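Local coordinates for protein putative NTP pyrophosphohydrolase (Exiguobacterium sibiricum 255-15, PDB 3NL9) that probably hydrolyses nucleoside triphosphates to monophosphates and pyrophosphate, as an all-helical member of the MazG clan that assembles from two subunits, at residues Gln9-Phe14 with Pro118-Val123; Glu48-Ser53 with Leu61-Thr66. All blocks are in the same frame, centred on the assembly; numbering follows the deposited sequence.

Contact 1 of 2, residues Gln9-Phe14 with Pro118-Val123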
ATOM      1  N   GLN A   9      12.628   1.889  -8.412  1.00 20.25           N
ATOM      2  CA  GLN A   9      13.210   2.226  -9.729  1.00 20.60           C
ATOM      3  C   GLN A   9      12.297   1.743 -10.864  1.00 20.04           C
ATOM      4  O   GLN A   9      12.165   2.427 -11.858  1.00 17.09           O
ATOM      5  CB  GLN A   9      14.621   1.674  -9.880  1.00 21.92           C
ATOM      6  CG  GLN A   9      15.640   2.366  -8.904  1.00 27.32           C
ATOM      7  CD  GLN A   9      15.781   3.864  -9.140  1.00 34.61           C
ATOM      8  OE1 GLN A   9      15.651   4.339 -10.278  1.00 43.15           O
ATOM      9  NE2 GLN A   9      16.081   4.618  -8.071  1.00 35.60           N
ATOM     10  N   ASP A  10      11.627   0.606 -10.668  1.00 17.57           N
ATOM     11  CA  ASP A  10      10.721   0.043 -11.700  1.00 17.12           C
ATOM     12  C   ASP A  10       9.492   0.944 -11.907  1.00 15.68           C
ATOM     13  O   ASP A  10       9.153   1.306 -13.030  1.00 15.54           O
ATOM     14  CB  ASP A  10      10.280  -1.367 -11.308  1.00 16.33           C
ATOM     15  CG  ASP A  10      11.365  -2.453 -11.576  1.00 24.19           C
ATOM     16  OD1 ASP A  10      12.392  -2.177 -12.211  1.00 21.46           O
ATOM     17  OD2 ASP A  10      11.174  -3.600 -11.135  1.00 25.48           O
ATOM     18  N   VAL A  11       8.856   1.388 -10.817  1.00 15.73           N
ATOM     19  CA  VAL A  11       7.745   2.340 -10.948  1.00 14.92           C
ATOM     20  C   VAL A  11       8.209   3.693 -11.440  1.00 16.83           C
ATOM     21  O   VAL A  11       7.515   4.334 -12.202  1.00 18.34           O
ATOM     22  CB  VAL A  11       6.937   2.535  -9.667  1.00 16.43           C
ATOM     23  CG1 VAL A  11       5.758   3.548  -9.916  1.00 12.00           C
ATOM     24  CG2 VAL A  11       6.409   1.232  -9.230  1.00 11.08           C
ATOM     25  N   LYS A  12       9.384   4.137 -10.995  1.00 18.17           N
ATOM     26  CA  LYS A  12       9.929   5.391 -11.488  1.00 20.24           C
ATOM     27  C   LYS A  12      10.084   5.330 -13.006  1.00 19.69           C
ATOM     28  O   LYS A  12       9.736   6.268 -13.748  1.00 14.98           O
ATOM     29  CB  LYS A  12      11.265   5.665 -10.799  1.00 21.74           C
ATOM     30  CG  LYS A  12      11.868   7.004 -11.167  1.00 22.93           C
ATOM     31  CD  LYS A  12      13.051   7.327 -10.283  1.00 27.89           C
ATOM     32  CE  LYS A  12      13.783   8.539 -10.839  1.00 35.49           C
ATOM     33  NZ  LYS A  12      14.763   9.070  -9.870  1.00 37.38           N
ATOM     34  N   GLN A  13      10.603   4.211 -13.468  1.00 19.89           N
ATOM     35  CA  GLN A  13      10.724   3.935 -14.900  1.00 22.12           C
ATOM     36  C   GLN A  13       9.347   3.979 -15.638  1.00 19.42           C
ATOM     37  O   GLN A  13       9.208   4.592 -16.684  1.00 18.52           O
ATOM     38  CB  GLN A  13      11.299   2.529 -15.035  1.00 22.81           C
ATOM     39  CG  GLN A  13      11.259   1.995 -16.434  1.00 24.02           C
ATOM     40  CD  GLN A  13      12.379   2.507 -17.190  1.00 33.97           C
ATOM     41  OE1 GLN A  13      13.506   2.010 -17.022  1.00 35.10           O
ATOM     42  NE2 GLN A  13      12.133   3.557 -18.002  1.00 25.78           N
ATOM     43  N   PHE A  14       8.355   3.289 -15.083  1.00 17.49           N
ATOM     44  CA  PHE A  14       6.994   3.311 -15.634  1.00 16.72           C
ATOM     45  C   PHE A  14       6.504   4.765 -15.737  1.00 20.18           C
ATOM     46  O   PHE A  14       6.021   5.195 -16.790  1.00 19.72           O
ATOM     47  CB  PHE A  14       6.049   2.449 -14.782  1.00 17.75           C
ATOM     48  CG  PHE A  14       4.595   2.445 -15.288  1.00 20.43           C
ATOM     49  CD1 PHE A  14       4.263   1.814 -16.477  1.00 17.17           C
ATOM     50  CD2 PHE A  14       3.613   3.133 -14.611  1.00 22.33           C
ATOM     51  CE1 PHE A  14       2.945   1.825 -16.954  1.00  9.91           C
ATOM     52  CE2 PHE A  14       2.310   3.165 -15.088  1.00 17.79           C
ATOM     53  CZ  PHE A  14       1.978   2.508 -16.246  1.00 15.06           C
ATOM     54  N   PRO A 118       7.965 -11.706  -7.424  1.00 19.78           N
ATOM     55  CA  PRO A 118       7.627 -12.280  -8.744  1.00 19.99           C
ATOM     56  C   PRO A 118       6.306 -11.789  -9.288  1.00 19.48           C
ATOM     57  O   PRO A 118       6.145 -11.656 -10.498  1.00 18.29           O
ATOM     58  CB  PRO A 118       7.575 -13.781  -8.472  1.00 19.50           C
ATOM     59  CG  PRO A 118       8.450 -13.980  -7.263  1.00 23.52           C
ATOM     60  CD  PRO A 118       8.231 -12.757  -6.421  1.00 21.23           C
ATOM     61  N   LEU A 119       5.346 -11.515  -8.395  1.00 18.01           N
ATOM     62  CA  LEU A 119       4.083 -10.957  -8.819  1.00 17.24           C
ATOM     63  C   LEU A 119       4.255  -9.523  -9.293  1.00 16.74           C
ATOM     64  O   LEU A 119       3.714  -9.138 -10.334  1.00 18.19           O
ATOM     65  CB  LEU A 119       3.058 -11.028  -7.678  1.00 14.33           C
ATOM     66  CG  LEU A 119       2.678 -12.427  -7.154  1.00 19.04           C
ATOM     67  CD1 LEU A 119       1.875 -12.300  -5.811  1.00 18.74           C
ATOM     68  CD2 LEU A 119       1.867 -13.210  -8.179  1.00 24.63           C
ATOM     69  N   PHE A 120       4.979  -8.713  -8.514  1.00 16.28           N
ATOM     70  CA  PHE A 120       5.277  -7.335  -8.927  1.00 16.14           C
ATOM     71  C   PHE A 120       6.007  -7.338 -10.305  1.00 15.56           C
ATOM     72  O   PHE A 120       5.711  -6.525 -11.163  1.00 20.63           O
ATOM     73  CB  PHE A 120       6.144  -6.617  -7.860  1.00 15.89           C
ATOM     74  CG  PHE A 120       6.608  -5.233  -8.278  1.00 16.90           C
ATOM     75  CD1 PHE A 120       7.716  -5.077  -9.061  1.00 17.69           C
ATOM     76  CD2 PHE A 120       5.912  -4.101  -7.870  1.00 18.07           C
ATOM     77  CE1 PHE A 120       8.147  -3.834  -9.444  1.00 18.60           C
ATOM     78  CE2 PHE A 120       6.352  -2.815  -8.242  1.00 20.17           C
ATOM     79  CZ  PHE A 120       7.456  -2.686  -9.027  1.00 22.13           C
ATOM     80  N   GLU A 121       6.959  -8.245 -10.486  1.00 16.68           N
ATOM     81  CA  GLU A 121       7.701  -8.364 -11.770  1.00 18.89           C
ATOM     82  C   GLU A 121       6.763  -8.580 -12.972  1.00 15.87           C
ATOM     83  O   GLU A 121       6.954  -7.999 -14.025  1.00 19.72           O
ATOM     84  CB  GLU A 121       8.721  -9.507 -11.671  1.00 20.62           C
ATOM     85  CG  GLU A 121       9.621  -9.656 -12.883  1.00 34.02           C
ATOM     86  CD  GLU A 121      10.707 -10.738 -12.676  1.00 45.57           C
ATOM     87  OE1 GLU A 121      11.011 -11.091 -11.507  1.00 54.51           O
ATOM     88  OE2 GLU A 121      11.257 -11.221 -13.687  1.00 55.29           O
ATOM     89  N   ILE A 122       5.737  -9.405 -12.788  1.00 17.73           N
ATOM     90  CA  ILE A 122       4.748  -9.671 -13.845  1.00 17.87           C
ATOM     91  C   ILE A 122       3.957  -8.383 -14.180  1.00 17.68           C
ATOM     92  O   ILE A 122       3.771  -8.022 -15.362  1.00 20.16           O
ATOM     93  CB  ILE A 122       3.817 -10.868 -13.442  1.00 18.13           C
ATOM     94  CG1 ILE A 122       4.621 -12.163 -13.488  1.00 21.34           C
ATOM     95  CG2 ILE A 122       2.595 -10.926 -14.359  1.00 18.36           C
ATOM     96  CD1 ILE A 122       4.042 -13.279 -12.671  1.00 17.84           C
ATOM     97  N   VAL A 123       3.547  -7.655 -13.145  1.00 17.37           N
ATOM     98  CA  VAL A 123       2.776  -6.396 -13.320  1.00 18.09           C
ATOM     99  C   VAL A 123       3.659  -5.375 -14.011  1.00 19.33           C
ATOM    100  O   VAL A 123       3.258  -4.727 -14.982  1.00 20.35           O
ATOM    101  CB  VAL A 123       2.236  -5.867 -11.949  1.00 18.81           C
ATOM    102  CG1 VAL A 123       1.664  -4.464 -12.064  1.00 17.76           C
ATOM    103  CG2 VAL A 123       1.135  -6.769 -11.429  1.00 17.08           C
TER

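Contact 2 of 2, residues Glu48-Ser53 with Leu61-Thr66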
ATOM      1  N   GLU A  48     -11.028  -4.065  -4.183  1.00 16.38           N
ATOM      2  CA  GLU A  48     -10.758  -5.320  -4.918  1.00 16.77           C
ATOM      3  C   GLU A  48     -10.311  -6.425  -3.979  1.00 16.00           C
ATOM      4  O   GLU A  48     -10.747  -7.560  -4.121  1.00 16.02           O
ATOM      5  CB  GLU A  48      -9.666  -5.158  -6.013  1.00 17.97           C
ATOM      6  CG  GLU A  48     -10.009  -4.175  -7.084  1.00 23.94           C
ATOM      7  CD  GLU A  48     -11.005  -4.727  -8.116  1.00 37.24           C
ATOM      8  OE1 GLU A  48     -11.132  -5.972  -8.241  1.00 36.33           O
ATOM      9  OE2 GLU A  48     -11.641  -3.899  -8.809  1.00 42.70           O
ATOM     10  N   PHE A  49      -9.435  -6.088  -3.027  1.00 17.78           N
ATOM     11  CA  PHE A  49      -8.961  -7.053  -2.022  1.00 17.65           C
ATOM     12  C   PHE A  49     -10.138  -7.666  -1.216  1.00 18.04           C
ATOM     13  O   PHE A  49     -10.183  -8.904  -0.966  1.00 16.84           O
ATOM     14  CB  PHE A  49      -7.951  -6.347  -1.106  1.00 18.85           C
ATOM     15  CG  PHE A  49      -7.470  -7.166   0.029  1.00 19.21           C
ATOM     16  CD1 PHE A  49      -6.488  -8.125  -0.162  1.00 19.89           C
ATOM     17  CD2 PHE A  49      -8.005  -6.995   1.305  1.00 23.76           C
ATOM     18  CE1 PHE A  49      -6.038  -8.897   0.911  1.00 23.56           C
ATOM     19  CE2 PHE A  49      -7.567  -7.781   2.379  1.00 20.60           C
ATOM     20  CZ  PHE A  49      -6.599  -8.729   2.180  1.00 21.16           C
ATOM     21  N   LEU A  50     -11.064  -6.817  -0.783  1.00 15.78           N
ATOM     22  CA  LEU A  50     -12.215  -7.296   0.021  1.00 18.10           C
ATOM     23  C   LEU A  50     -13.238  -8.078  -0.818  1.00 16.97           C
ATOM     24  O   LEU A  50     -13.857  -9.022  -0.341  1.00 20.92           O
ATOM     25  CB  LEU A  50     -12.872  -6.127   0.799  1.00 18.48           C
ATOM     26  CG  LEU A  50     -12.026  -5.549   1.935  1.00 20.11           C
ATOM     27  CD1 LEU A  50     -12.737  -4.449   2.778  1.00 16.67           C
ATOM     28  CD2 LEU A  50     -11.552  -6.714   2.819  1.00 13.32           C
ATOM     29  N   HIS A  51     -13.432  -7.664  -2.055  1.00 20.12           N
ATOM     30  CA  HIS A  51     -14.351  -8.359  -2.940  1.00 18.68           C
ATOM     31  C   HIS A  51     -13.773  -9.736  -3.221  1.00 18.60           C
ATOM     32  O   HIS A  51     -14.476 -10.736  -3.124  1.00 16.80           O
ATOM     33  CB  HIS A  51     -14.547  -7.600  -4.240  1.00 20.42           C
ATOM     34  CG  HIS A  51     -15.460  -8.283  -5.214  1.00 21.10           C
ATOM     35  ND1 HIS A  51     -15.033  -9.286  -6.060  1.00 26.53           N
ATOM     36  CD2 HIS A  51     -16.774  -8.095  -5.491  1.00 21.79           C
ATOM     37  CE1 HIS A  51     -16.044  -9.686  -6.811  1.00 23.36           C
ATOM     38  NE2 HIS A  51     -17.112  -8.980  -6.485  1.00 20.61           N
ATOM     39  N   GLN A  52     -12.474  -9.787  -3.537  1.00 16.98           N
ATOM     40  CA  GLN A  52     -11.819 -11.095  -3.797  1.00 16.13           C
ATOM     41  C   GLN A  52     -11.667 -11.922  -2.539  1.00 17.62           C
ATOM     42  O   GLN A  52     -11.371 -13.103  -2.613  1.00 17.93           O
ATOM     43  CB  GLN A  52     -10.484 -10.894  -4.468  1.00 18.13           C
ATOM     44  CG  GLN A  52     -10.642 -10.190  -5.800  1.00 19.96           C
ATOM     45  CD  GLN A  52     -11.377 -11.040  -6.797  1.00 23.21           C
ATOM     46  OE1 GLN A  52     -12.562 -10.819  -7.099  1.00 26.47           O
ATOM     47  NE2 GLN A  52     -10.698 -12.036  -7.289  1.00 21.66           N
ATOM     48  N   SER A  53     -11.880 -11.323  -1.374  1.00 17.41           N
ATOM     49  CA  SER A  53     -11.892 -12.099  -0.107  1.00 18.31           C
ATOM     50  C   SER A  53     -13.303 -12.626   0.259  1.00 19.18           C
ATOM     51  O   SER A  53     -13.456 -13.399   1.214  1.00 18.65           O
ATOM     52  CB  SER A  53     -11.335 -11.244   1.065  1.00 17.56           C
ATOM     53  OG  SER A  53     -10.050 -10.689   0.769  1.00 21.53           O
ATOM     54  N   LEU A  61     -20.567  -6.696   1.504  1.00 23.68           N
ATOM     55  CA  LEU A  61     -21.153  -5.477   2.020  1.00 25.31           C
ATOM     56  C   LEU A  61     -20.887  -5.306   3.526  1.00 25.46           C
ATOM     57  O   LEU A  61     -20.585  -4.186   3.976  1.00 23.07           O
ATOM     58  CB  LEU A  61     -22.663  -5.426   1.687  1.00 27.91           C
ATOM     59  CG  LEU A  61     -22.991  -5.145   0.222  1.00 29.91           C
ATOM     60  CD1 LEU A  61     -24.504  -4.990  -0.014  1.00 26.86           C
ATOM     61  CD2 LEU A  61     -22.189  -3.916  -0.240  1.00 27.29           C
ATOM     62  N   ALA A  62     -20.947  -6.398   4.303  1.00 25.70           N
ATOM     63  CA  ALA A  62     -20.668  -6.305   5.747  1.00 25.49           C
ATOM     64  C   ALA A  62     -19.205  -5.886   5.973  1.00 24.98           C
ATOM     65  O   ALA A  62     -18.921  -5.097   6.864  1.00 22.02           O
ATOM     66  CB  ALA A  62     -21.003  -7.629   6.482  1.00 23.96           C
ATOM     67  N   ALA A  63     -18.299  -6.364   5.116  1.00 20.91           N
ATOM     68  CA  ALA A  63     -16.868  -6.080   5.228  1.00 22.30           C
ATOM     69  C   ALA A  63     -16.615  -4.608   4.860  1.00 22.13           C
ATOM     70  O   ALA A  63     -15.844  -3.911   5.536  1.00 24.49           O
ATOM     71  CB  ALA A  63     -16.053  -7.017   4.306  1.00 19.22           C
ATOM     72  N   ILE A  64     -17.289  -4.142   3.800  1.00 19.19           N
ATOM     73  CA  ILE A  64     -17.145  -2.757   3.353  1.00 19.26           C
ATOM     74  C   ILE A  64     -17.670  -1.825   4.450  1.00 18.75           C
ATOM     75  O   ILE A  64     -17.014  -0.866   4.783  1.00 20.67           O
ATOM     76  CB  ILE A  64     -17.819  -2.514   1.972  1.00 19.78           C
ATOM     77  CG1 ILE A  64     -16.957  -3.114   0.834  1.00 20.55           C
ATOM     78  CG2 ILE A  64     -18.122  -1.048   1.749  1.00 19.75           C
ATOM     79  CD1 ILE A  64     -15.621  -2.432   0.532  1.00 17.41           C
ATOM     80  N   GLU A  65     -18.829  -2.119   5.033  1.00 20.13           N
ATOM     81  CA  GLU A  65     -19.356  -1.264   6.113  1.00 21.89           C
ATOM     82  C   GLU A  65     -18.448  -1.225   7.348  1.00 20.82           C
ATOM     83  O   GLU A  65     -18.247  -0.170   7.946  1.00 21.69           O
ATOM     84  CB  GLU A  65     -20.781  -1.688   6.484  1.00 20.65           C
ATOM     85  CG  GLU A  65     -21.778  -1.363   5.364  1.00 22.20           C
ATOM     86  CD  GLU A  65     -21.831   0.132   5.071  1.00 27.82           C
ATOM     87  OE1 GLU A  65     -21.867   0.927   6.042  1.00 26.65           O
ATOM     88  OE2 GLU A  65     -21.807   0.512   3.877  1.00 29.38           O
ATOM     89  N   THR A  66     -17.862  -2.360   7.692  1.00 19.47           N
ATOM     90  CA  THR A  66     -16.918  -2.417   8.814  1.00 21.19           C
ATOM     91  C   THR A  66     -15.694  -1.562   8.532  1.00 21.32           C
ATOM     92  O   THR A  66     -15.210  -0.847   9.434  1.00 20.63           O
ATOM     93  CB  THR A  66     -16.528  -3.859   9.106  1.00 21.95           C
ATOM     94  OG1 THR A  66     -17.704  -4.581   9.458  1.00 24.85           O
ATOM     95  CG2 THR A  66     -15.496  -3.958  10.250  1.00 19.81           C
TER

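Contact 1 of 2, residues Gln9-Phe14 with Pro118-Val123
Asp10, which meets the Phe120 ring with its side chain, accepts two hydrogen bonds at its backbone O: from Phe14 N, 3.0 Å away in the turn of helix 7-17, and from NE2 of Gln124, one turn beyond Phe120 on helix 117-128. The two helices otherwise meet through the Phe120 ring, without a hydrogen bond between these segments. Phe120 carries its CG anti to the backbone N (chi1 174°), which sends the ring across to helix 7-17 with its outer edge leading. There Asp10 CB lies in the ring plane, 3.8 Å from Phe120 CE1, and Asp10 OD2 comes still closer to CE1, at 3.5 Å. Carboxylate and ring are nearly coplanar, 13° apart, so the acid faces the C-H rim and not the pi cloud. Further round the same edge, Val11 CG2 touches Phe120 CZ at 4.1 Å, the valine crossing the phenylalanine at about a right angle. Tyr7 meets Phe120 edge-to-face, and Pro5 touches both Asp10 and Phe120. Tyr103 of the second subunit also meets the Phe120 ring, while Gly107 of that subunit packs on Val11, so the contact borders the dimer interface. With an acidic oxygen set at the ring's edge, where the C-H groups carry slight positive charge, the approach is probably mildly favourable electrostatically, in addition to the dispersion supplied by Asp10 CB and Val11.

Contact 2 of 2, residues Glu48-Ser53 with Leu61-Thr66
Helices 31-52 and 57-79, consecutive in the chain and joined by a short turn, meet at a steep inclination where the first ends, and Leu50 makes the contact between these segments. With its CG beside the backbone N (chi1 -69°) and the branch carrying CD1 extended, Leu50 reaches toward the second helix. CD1 lies 4.2 Å from Ala63 O and 4.5 Å from Ala63 CB, so a single methyl rests on the alanine's backbone and side chain together. Ile64 leaves its helix pointing past Leu50, and its bent chain (chi1 -75°) brings CD1 to 4.2 Å from Leu50 CD1; the two side chains cross obliquely. With only a methyl at Ala63, the backbones approach closely, CA of Leu50 and CA of Ala63 being 7.1 Å apart. Each helix is also tied within itself. His51 ND1 donates to Gln52 OE1 at 3.1 Å, bent to 151°, in both the imidazole and the carbonyl plane and on a lone pair. Thr66 OG1 and Thr66 N reach Ala62 O from opposite faces of its plane, OG1 at 2.9 Å. Phe60, at the start of helix 57-79, meets His51 edge-to-face. Tyr83 of the second subunit stacks on His51, whose NE2 bonds to Glu81 O there, and Val35 of the second subunit packs on Ala63, so the junction of helices 31-52 and 57-79 is covered in part by the dimer partner.

Contact 1 joins the first helix, 7-17, to helix 117-128, which follows about a hundred residues later; contact 2 joins helices 31-52 and 57-79, neighbours in sequence that fall within the span contact 1 brackets. Their centres are 26 Å apart, on opposite sides of the chain's centre, and the nearest atoms stay about 11 Å apart, so the two do not touch. One joins helices far apart in sequence, the other consecutive helices. Both belong to the part of the chain related to phosphoribosyl-ATP pyrophosphohydrolases, and both touch the second subunit, so each links the helical fold of the chain to the dimer.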